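Long-range contacts in glyoxalase-related enzyme, AraC type (Clostridium phytofermentans, PDB 3BT3), which is of unknown function but, as a glyoxalase-related VOC-superfamily domain of an AraC-type regulator, may bind a small molecule that influences transcription: residues A[53-59]-A[82-86]; A[113-117]-A[129-134]; A[124-129]-A[140-145]. All coordinates share one frame. Numbering follows the deposited sequence.

Contact 1: A[53-59]-A[82-86]; sequences DDEGFGD and HLFKG
A salt-bridge network, backed by one backbone hydrogen bond, ties the turn between strands 46-52 and 58-64 to the C-terminal end of strand 81-85, at one end of the first four-stranded sheet. Lys85 is the hub. Its CA-to-CB bond points toward 53-59, and the side chain runs through off-well chi1 and chi2 (-142° and -129°) before two m torsions bring its amino group between two carboxylates: Lys85 NZ lies 2.9 Å from Asp53 OD2 and 2.7 Å from Asp59 OD1. On the way Lys85 CG passes 3.6 Å from Gly58 O.

The turn holds Asp53 in place through its own hydrogen bonds. Residues 53-56 form a type I turn, with Gly56 at phi/psi 97/-4, as in hairpin loops with a G1 bulge. Asp53 N bonds to Phe57 O (2.6 Å) and Gly56 N to Asp53 O (3.1 Å). With chi1 p, Asp53 OD1 accepts Phe57 N at 2.8 Å and, weakly, Glu55 N at 2.8 Å, while OD2 is turned to the lysine.

Asp59 and Lys85 lie 5.0 Å apart between CA atoms. Lys85 N donates to Asp59 O (3.3 Å), which also receives a CA-H...O contact from Phe84 CA (3.5 Å).

Strand 81-85 runs between 58-64 and 26-29; Leu83 packs against Met32 and Val36 of helix 32-41, while Phe84 meets Tyr60 of its own chain and, edge-to-face, Phe95 of the second subunit.

Contact 2: A[113-117]-A[129-134]; sequences WDQIS and CSITTT
The loop 113-117, between helix 101-110 and strand 120-122, is laid against strand 126-132 and its exit at 133-134, running roughly antiparallel to it (end-to-end directions 143° apart). It joins the loop after the helix of the second beta-alpha-beta-beta-beta module to that module's sheet. A single bridge sets the register: Ile116 faces Ile131 with CA atoms 4.4 Å apart.

Two bumps give the contact its shape. The first is Ile116, whose chi1 t, chi2 p conformer carries CD1 into the hollow between Cys129 and Ile131, 3.5 Å from Cys129 SG and 3.2 Å from Ile131 CG1. Helix 101-110 closes over this pocket through His105 and Lys109 on Ile116 and Ile101 on Cys129. The second is the Trp113 indole, chi1 t, lying along the end of the strand: CZ2 is 3.9 Å from Thr133 C, CH2 is 3.9 Å from Thr134 CA, and CD1 is 4.0 Å from Ile131 CG2. Trp38 of helix 32-41 meets this indole edge-to-face.

Backbone bonds flank Ile116 on either side. Before it Gln115, centre of an inverse gamma turn, presents its O to Thr132 N at 3.1 Å, almost linear; after it Ser117 N donates to Ser130 O at 3.0 Å. From its side chain, Trp113 NE1 bonds weakly to Thr132 O at 2.9 Å.

With chi1 p, the serine hydroxyl replaces a backbone carbonyl, Ser117 OG accepting Ser130 N at 3.0 Å. No ion pair joins the segments: an irregular loop satisfies the strand edge with backbone groups, one hydroxyl and, weakly, the indole NH, beside packed apolar side chains.

Contact 3: A[124-129]-A[140-145]; sequences WGAREC and RFFESI
Phe142, chi1 p, is the apolar centre: the edge of Trp124 points at its face, the six-membered rings 5.3 Å between centroids with planes at 76°, a T-shaped pair in which Trp124 CH2 comes 3.7 Å from Phe142 CG. Ala126 CB lies 4.2 Å from Phe142 CD1.

The backbones form an antiparallel hairpin; the axes of 126-129 and 140-144 approach to 4.3 Å at 163°. Ala126-Ser144 and Glu128-Phe142 are non-hydrogen-bonded pairs. Arg127-Glu143 (Arg127 N to Glu143 O 2.7 Å, Glu143 N to Arg127 O 2.8 Å) and Cys129-Phe141 (Cys129 N to Phe141 O 3.1 Å, Phe141 N to Cys129 O 3.0 Å) are hydrogen-bonded ones. Ile145 N to Gly125 O, 3.0 Å, extends the ladder.

At the polar edge a bidentate salt bridge joins Arg140 to Glu128, Arg140 NH2 to Glu128 OE1 at 2.8 Å and Arg140 NE to Glu128 OE2 at 2.9 Å. On the other face, Arg127 forms a salt bridge with Asp102 and Glu143 OE2 bonds to Ile101 N. Helix 101-110 covers that face, with strands 92-99 and 120-122 flanking the hairpin.

Contact 1 comes first along the chain and closes before the others open; contacts 2 and 3 then interleave, sharing Cys129 and strand 126-132. Contact 1 belongs to the first four-stranded sheet, contacts 2 and 3 to the second, each sheet having one helix between its first two strands: the paired beta-alpha-beta-beta-beta modules of the VOC fold. Centres of contacts 2 and 3 lie 15 Å apart, and Ile131 CD1 touches Phe141 CE2 at 3.4 Å. From contact 1 they are 24 and 33 Å away, centre to centre. Within a subunit contacts 1 and 3 never touch, yet Arg140 packs on Phe84 of the second subunit, so the second module of one subunit meets the first module of the other at the dimer interface.

Contact 1: A[53-59]-A[82-86]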
loop_
_atom_site.group_PDB
_atom_site.type_symbol
_atom_site.label_atom_id
_atom_site.label_comp_id
_atom_site.label_asym_id
_atom_site.label_seq_id
_atom_site.Cartn_x
_atom_site.Cartn_y
_atom_site.Cartn_z
ATOM N N ASP A 53 -15.192 8.278 15.894
ATOM C CA ASP A 53 -16.593 7.866 15.926
ATOM C C ASP A 53 -17.275 8.440 17.167
ATOM O O ASP A 53 -16.657 9.174 17.935
ATOM C CB ASP A 53 -16.724 6.334 15.907
ATOM C CG ASP A 53 -16.088 5.661 17.121
ATOM O OD1 ASP A 53 -15.803 6.339 18.132
ATOM O OD2 ASP A 53 -15.885 4.431 17.063
ATOM N N ASP A 54 -18.546 8.111 17.367
ATOM C CA ASP A 54 -19.268 8.640 18.515
ATOM C C ASP A 54 -18.715 8.159 19.855
ATOM O O ASP A 54 -18.962 8.771 20.893
ATOM C CB ASP A 54 -20.770 8.323 18.404
ATOM C CG ASP A 54 -21.050 6.984 17.730
ATOM O OD1 ASP A 54 -20.755 6.839 16.520
ATOM O OD2 ASP A 54 -21.575 6.074 18.413
ATOM N N GLU A 55 -17.942 7.079 19.827
ATOM C CA GLU A 55 -17.367 6.536 21.046
ATOM C C GLU A 55 -15.926 6.991 21.304
ATOM O O GLU A 55 -15.305 6.581 22.282
ATOM C CB GLU A 55 -17.478 5.009 21.012
ATOM C CG GLU A 55 -18.937 4.543 21.013
ATOM C CD GLU A 55 -19.108 3.041 20.824
ATOM O OE1 GLU A 55 -18.482 2.266 21.583
ATOM O OE2 GLU A 55 -19.883 2.637 19.923
ATOM N N GLY A 56 -15.402 7.847 20.429
ATOM C CA GLY A 56 -14.054 8.365 20.608
ATOM C C GLY A 56 -12.918 7.696 19.846
ATOM O O GLY A 56 -11.776 8.149 19.906
ATOM N N PHE A 57 -13.218 6.624 19.125
ATOM C CA PHE A 57 -12.199 5.907 18.370
ATOM C C PHE A 57 -11.989 6.479 16.970
ATOM O O PHE A 57 -12.899 7.047 16.375
ATOM C CB PHE A 57 -12.584 4.434 18.298
ATOM C CG PHE A 57 -12.515 3.738 19.622
ATOM C CD1 PHE A 57 -11.336 3.125 20.036
ATOM C CD2 PHE A 57 -13.606 3.750 20.487
ATOM C CE1 PHE A 57 -11.243 2.536 21.293
ATOM C CE2 PHE A 57 -13.521 3.162 21.752
ATOM C CZ PHE A 57 -12.339 2.555 22.154
ATOM N N GLY A 58 -10.781 6.328 16.447
ATOM C CA GLY A 58 -10.496 6.845 15.124
ATOM C C GLY A 58 -11.112 6.054 13.988
ATOM O O GLY A 58 -11.047 4.831 13.984
ATOM N N ASP A 59 -11.725 6.753 13.033
ATOM C CA ASP A 59 -12.322 6.113 11.858
ATOM C C ASP A 59 -11.314 6.221 10.727
ATOM O O ASP A 59 -11.193 5.328 9.895
ATOM C CB ASP A 59 -13.601 6.826 11.404
ATOM C CG ASP A 59 -14.794 6.517 12.276
ATOM O OD1 ASP A 59 -14.993 5.327 12.617
ATOM O OD2 ASP A 59 -15.543 7.465 12.605
ATOM N N HIS A 82 -2.542 4.503 5.287
ATOM C CA HIS A 82 -3.824 5.137 5.562
ATOM C C HIS A 82 -4.407 4.194 6.604
ATOM O O HIS A 82 -4.319 2.984 6.437
ATOM C CB HIS A 82 -4.739 5.130 4.338
ATOM C CG HIS A 82 -4.346 6.104 3.274
ATOM N ND1 HIS A 82 -3.762 5.718 2.086
ATOM C CD2 HIS A 82 -4.467 7.453 3.217
ATOM C CE1 HIS A 82 -3.540 6.788 1.342
ATOM N NE2 HIS A 82 -3.959 7.852 2.005
ATOM N N LEU A 83 -4.972 4.733 7.677
ATOM C CA LEU A 83 -5.561 3.896 8.722
ATOM C C LEU A 83 -7.085 4.017 8.718
ATOM O O LEU A 83 -7.626 5.126 8.787
ATOM C CB LEU A 83 -5.023 4.308 10.095
ATOM C CG LEU A 83 -3.493 4.385 10.239
ATOM C CD1 LEU A 83 -3.128 5.135 11.518
ATOM C CD2 LEU A 83 -2.901 2.990 10.259
ATOM N N PHE A 84 -7.759 2.870 8.636
ATOM C CA PHE A 84 -9.219 2.777 8.629
ATOM C C PHE A 84 -9.671 1.844 9.757
ATOM O O PHE A 84 -8.946 0.922 10.135
ATOM C CB PHE A 84 -9.710 2.185 7.300
ATOM C CG PHE A 84 -9.357 3.002 6.098
ATOM C CD1 PHE A 84 -10.085 4.146 5.777
ATOM C CD2 PHE A 84 -8.284 2.642 5.293
ATOM C CE1 PHE A 84 -9.748 4.924 4.664
ATOM C CE2 PHE A 84 -7.940 3.412 4.181
ATOM C CZ PHE A 84 -8.675 4.557 3.868
ATOM N N LYS A 85 -10.875 2.071 10.279
ATOM C CA LYS A 85 -11.413 1.222 11.339
ATOM C C LYS A 85 -11.825 -0.114 10.722
ATOM O O LYS A 85 -12.491 -0.145 9.686
ATOM C CB LYS A 85 -12.639 1.870 11.984
ATOM C CG LYS A 85 -12.727 1.653 13.484
ATOM C CD LYS A 85 -14.078 1.112 13.924
ATOM C CE LYS A 85 -15.184 2.124 13.751
ATOM N NZ LYS A 85 -14.898 3.354 14.526
ATOM N N GLY A 86 -11.421 -1.216 11.351
ATOM C CA GLY A 86 -11.780 -2.526 10.840
ATOM C C GLY A 86 -10.915 -3.646 11.381
ATOM O O GLY A 86 -10.015 -3.410 12.184
#

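Contact 2: A[113-117]-A[129-134]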
loop_
_atom_site.group_PDB
_atom_site.type_symbol
_atom_site.label_atom_id
_atom_site.label_comp_id
_atom_site.label_asym_id
_atom_site.label_seq_id
_atom_site.Cartn_x
_atom_site.Cartn_y
_atom_site.Cartn_z
ATOM N N TRP A 113 10.327 -3.717 21.702
ATOM C CA TRP A 113 9.515 -4.629 20.917
ATOM C C TRP A 113 10.363 -5.852 20.545
ATOM O O TRP A 113 11.426 -5.718 19.934
ATOM C CB TRP A 113 9.003 -3.914 19.673
ATOM C CG TRP A 113 7.923 -4.650 18.978
ATOM C CD1 TRP A 113 8.027 -5.347 17.818
ATOM C CD2 TRP A 113 6.566 -4.776 19.406
ATOM N NE1 TRP A 113 6.818 -5.904 17.492
ATOM C CE2 TRP A 113 5.901 -5.568 18.452
ATOM C CE3 TRP A 113 5.846 -4.292 20.506
ATOM C CZ2 TRP A 113 4.546 -5.892 18.561
ATOM C CZ3 TRP A 113 4.495 -4.614 20.617
ATOM C CH2 TRP A 113 3.860 -5.406 19.649
ATOM N N ASP A 114 9.899 -7.040 20.929
ATOM C CA ASP A 114 10.638 -8.265 20.652
ATOM C C ASP A 114 10.124 -9.099 19.496
ATOM O O ASP A 114 10.773 -10.065 19.101
ATOM C CB ASP A 114 10.713 -9.144 21.904
ATOM C CG ASP A 114 11.858 -8.746 22.817
ATOM O OD1 ASP A 114 12.968 -8.499 22.282
ATOM O OD2 ASP A 114 11.662 -8.685 24.055
ATOM N N GLN A 115 8.965 -8.731 18.956
ATOM C CA GLN A 115 8.394 -9.463 17.838
ATOM C C GLN A 115 8.905 -8.905 16.511
ATOM O O GLN A 115 8.155 -8.325 15.718
ATOM C CB GLN A 115 6.871 -9.400 17.886
ATOM C CG GLN A 115 6.271 -9.895 19.183
ATOM C CD GLN A 115 4.757 -9.844 19.152
ATOM O OE1 GLN A 115 4.119 -10.588 18.408
ATOM N NE2 GLN A 115 4.172 -8.955 19.952
ATOM N N ILE A 116 10.201 -9.085 16.298
ATOM C CA ILE A 116 10.903 -8.654 15.099
ATOM C C ILE A 116 11.833 -9.822 14.769
ATOM O O ILE A 116 12.598 -10.263 15.618
ATOM C CB ILE A 116 11.743 -7.380 15.375
ATOM C CG1 ILE A 116 12.822 -7.192 14.307
ATOM C CG2 ILE A 116 12.421 -7.485 16.724
ATOM C CD1 ILE A 116 12.296 -6.942 12.930
ATOM N N SER A 117 11.749 -10.340 13.553
ATOM C CA SER A 117 12.596 -11.456 13.148
ATOM C C SER A 117 14.025 -10.966 12.980
ATOM O O SER A 117 14.271 -9.763 12.936
ATOM C CB SER A 117 12.119 -12.033 11.813
ATOM O OG SER A 117 12.479 -11.170 10.751
ATOM N N CYS A 129 13.906 -8.366 7.156
ATOM C CA CYS A 129 13.418 -8.784 8.456
ATOM C C CYS A 129 11.979 -8.304 8.491
ATOM O O CYS A 129 11.640 -7.297 7.872
ATOM C CB CYS A 129 14.224 -8.154 9.599
ATOM S SG CYS A 129 13.928 -6.399 9.887
ATOM N N SER A 130 11.124 -9.044 9.180
ATOM C CA SER A 130 9.736 -8.648 9.272
ATOM C C SER A 130 9.375 -8.335 10.720
ATOM O O SER A 130 9.958 -8.879 11.655
ATOM C CB SER A 130 8.830 -9.736 8.679
ATOM O OG SER A 130 9.084 -10.998 9.255
ATOM N N ILE A 131 8.424 -7.427 10.892
ATOM C CA ILE A 131 7.991 -7.009 12.213
ATOM C C ILE A 131 6.507 -7.275 12.332
ATOM O O ILE A 131 5.768 -7.102 11.370
ATOM C CB ILE A 131 8.234 -5.498 12.413
ATOM C CG1 ILE A 131 9.701 -5.185 12.120
ATOM C CG2 ILE A 131 7.863 -5.073 13.835
ATOM C CD1 ILE A 131 10.070 -3.727 12.287
ATOM N N THR A 132 6.080 -7.714 13.508
ATOM C CA THR A 132 4.674 -7.961 13.760
ATOM C C THR A 132 4.198 -6.718 14.503
ATOM O O THR A 132 4.817 -6.323 15.488
ATOM C CB THR A 132 4.478 -9.184 14.656
ATOM O OG1 THR A 132 5.051 -10.336 14.024
ATOM C CG2 THR A 132 2.994 -9.421 14.903
ATOM N N THR A 133 3.119 -6.094 14.033
ATOM C CA THR A 133 2.619 -4.885 14.683
ATOM C C THR A 133 1.774 -5.216 15.892
ATOM O O THR A 133 1.486 -6.384 16.154
ATOM C CB THR A 133 1.751 -4.027 13.736
ATOM O OG1 THR A 133 0.511 -4.703 13.457
ATOM C CG2 THR A 133 2.487 -3.767 12.452
ATOM N N THR A 134 1.366 -4.177 16.616
ATOM C CA THR A 134 0.537 -4.340 17.809
ATOM C C THR A 134 -0.819 -4.901 17.413
ATOM O O THR A 134 -1.559 -5.390 18.255
ATOM C CB THR A 134 0.304 -2.986 18.547
ATOM O OG1 THR A 134 -0.368 -3.224 19.789
ATOM C CG2 THR A 134 -0.565 -2.056 17.712
#

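Contact 3: A[124-129]-A[140-145]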
loop_
_atom_site.group_PDB
_atom_site.type_symbol
_atom_site.label_atom_id
_atom_site.label_comp_id
_atom_site.label_asym_id
_atom_site.label_seq_id
_atom_site.Cartn_x
_atom_site.Cartn_y
_atom_site.Cartn_z
ATOM N N TRP A 124 16.841 -12.974 -3.754
ATOM C CA TRP A 124 16.736 -11.896 -4.731
ATOM C C TRP A 124 17.624 -10.683 -4.534
ATOM O O TRP A 124 17.382 -9.643 -5.141
ATOM C CB TRP A 124 15.281 -11.436 -4.900
ATOM C CG TRP A 124 14.468 -11.355 -3.638
ATOM C CD1 TRP A 124 13.853 -12.391 -2.988
ATOM C CD2 TRP A 124 14.168 -10.175 -2.885
ATOM N NE1 TRP A 124 13.186 -11.926 -1.881
ATOM C CE2 TRP A 124 13.361 -10.569 -1.792
ATOM C CE3 TRP A 124 14.502 -8.820 -3.029
ATOM C CZ2 TRP A 124 12.883 -9.656 -0.837
ATOM C CZ3 TRP A 124 14.025 -7.904 -2.077
ATOM C CH2 TRP A 124 13.222 -8.332 -0.998
ATOM N N GLY A 125 18.644 -10.801 -3.691
ATOM C CA GLY A 125 19.568 -9.693 -3.509
ATOM C C GLY A 125 19.315 -8.625 -2.457
ATOM O O GLY A 125 19.675 -7.456 -2.660
ATOM N N ALA A 126 18.715 -8.997 -1.331
ATOM C CA ALA A 126 18.471 -8.017 -0.280
ATOM C C ALA A 126 18.422 -8.629 1.111
ATOM O O ALA A 126 18.137 -9.816 1.290
ATOM C CB ALA A 126 17.170 -7.268 -0.556
ATOM N N ARG A 127 18.720 -7.808 2.108
ATOM C CA ARG A 127 18.648 -8.276 3.474
ATOM C C ARG A 127 17.272 -7.839 3.962
ATOM O O ARG A 127 16.801 -6.751 3.634
ATOM C CB ARG A 127 19.763 -7.666 4.324
ATOM C CG ARG A 127 21.145 -8.220 3.992
ATOM C CD ARG A 127 22.063 -8.165 5.198
ATOM N NE ARG A 127 22.329 -6.794 5.593
ATOM C CZ ARG A 127 22.663 -6.416 6.822
ATOM N NH1 ARG A 127 22.776 -7.309 7.799
ATOM N NH2 ARG A 127 22.872 -5.131 7.071
ATOM N N GLU A 128 16.605 -8.695 4.721
ATOM C CA GLU A 128 15.293 -8.340 5.203
ATOM C C GLU A 128 14.997 -8.869 6.596
ATOM O O GLU A 128 15.748 -9.666 7.154
ATOM C CB GLU A 128 14.231 -8.830 4.213
ATOM C CG GLU A 128 13.373 -9.996 4.671
ATOM C CD GLU A 128 12.096 -10.136 3.840
ATOM O OE1 GLU A 128 12.199 -10.213 2.596
ATOM O OE2 GLU A 128 10.991 -10.167 4.431
ATOM N N CYS A 129 13.906 -8.366 7.156
ATOM C CA CYS A 129 13.418 -8.784 8.456
ATOM C C CYS A 129 11.979 -8.304 8.491
ATOM O O CYS A 129 11.640 -7.297 7.872
ATOM C CB CYS A 129 14.224 -8.154 9.599
ATOM S SG CYS A 129 13.928 -6.399 9.887
ATOM N N ARG A 140 7.140 -6.148 6.219
ATOM C CA ARG A 140 8.422 -6.605 5.699
ATOM C C ARG A 140 9.309 -5.418 5.344
ATOM O O ARG A 140 8.884 -4.477 4.680
ATOM C CB ARG A 140 8.207 -7.493 4.473
ATOM C CG ARG A 140 7.471 -8.797 4.789
ATOM C CD ARG A 140 7.253 -9.653 3.551
ATOM N NE ARG A 140 8.512 -9.959 2.885
ATOM C CZ ARG A 140 8.610 -10.585 1.715
ATOM N NH1 ARG A 140 7.520 -10.981 1.073
ATOM N NH2 ARG A 140 9.801 -10.814 1.181
ATOM N N PHE A 141 10.545 -5.460 5.813
ATOM C CA PHE A 141 11.503 -4.398 5.540
ATOM C C PHE A 141 12.692 -5.019 4.817
ATOM O O PHE A 141 13.164 -6.096 5.196
ATOM C CB PHE A 141 11.961 -3.757 6.851
ATOM C CG PHE A 141 10.878 -2.979 7.557
ATOM C CD1 PHE A 141 10.637 -1.646 7.236
ATOM C CD2 PHE A 141 10.095 -3.580 8.536
ATOM C CE1 PHE A 141 9.633 -0.921 7.880
ATOM C CE2 PHE A 141 9.087 -2.866 9.186
ATOM C CZ PHE A 141 8.856 -1.537 8.861
ATOM N N PHE A 142 13.172 -4.371 3.765
ATOM C CA PHE A 142 14.315 -4.922 3.061
ATOM C C PHE A 142 15.248 -3.844 2.565
ATOM O O PHE A 142 14.847 -2.694 2.380
ATOM C CB PHE A 142 13.861 -5.819 1.891
ATOM C CG PHE A 142 13.245 -5.069 0.742
ATOM C CD1 PHE A 142 14.043 -4.521 -0.257
ATOM C CD2 PHE A 142 11.866 -4.890 0.674
ATOM C CE1 PHE A 142 13.474 -3.798 -1.308
ATOM C CE2 PHE A 142 11.289 -4.172 -0.369
ATOM C CZ PHE A 142 12.096 -3.624 -1.363
ATOM N N GLU A 143 16.505 -4.228 2.385
ATOM C CA GLU A 143 17.540 -3.333 1.882
ATOM C C GLU A 143 18.387 -4.163 0.929
ATOM O O GLU A 143 18.910 -5.223 1.301
ATOM C CB GLU A 143 18.404 -2.800 3.025
ATOM C CG GLU A 143 19.405 -1.753 2.582
ATOM C CD GLU A 143 20.174 -1.132 3.738
ATOM O OE1 GLU A 143 20.866 -0.118 3.505
ATOM O OE2 GLU A 143 20.098 -1.650 4.874
ATOM N N SER A 144 18.503 -3.696 -0.307
ATOM C CA SER A 144 19.273 -4.418 -1.305
ATOM C C SER A 144 20.771 -4.378 -1.000
ATOM O O SER A 144 21.262 -3.448 -0.357
ATOM C CB SER A 144 18.997 -3.834 -2.687
ATOM O OG SER A 144 19.145 -2.429 -2.668
ATOM N N ILE A 145 21.491 -5.399 -1.453
ATOM C CA ILE A 145 22.928 -5.471 -1.224
ATOM C C ILE A 145 23.683 -4.929 -2.436
ATOM O O ILE A 145 24.530 -4.027 -2.251
ATOM C CB ILE A 145 23.394 -6.920 -0.981
ATOM C CG1 ILE A 145 22.332 -7.702 -0.216
ATOM C CG2 ILE A 145 24.692 -6.907 -0.181
ATOM C CD1 ILE A 145 22.662 -9.174 -0.066
HETATM O O HOH W 1 22.281 -3.550 4.374
#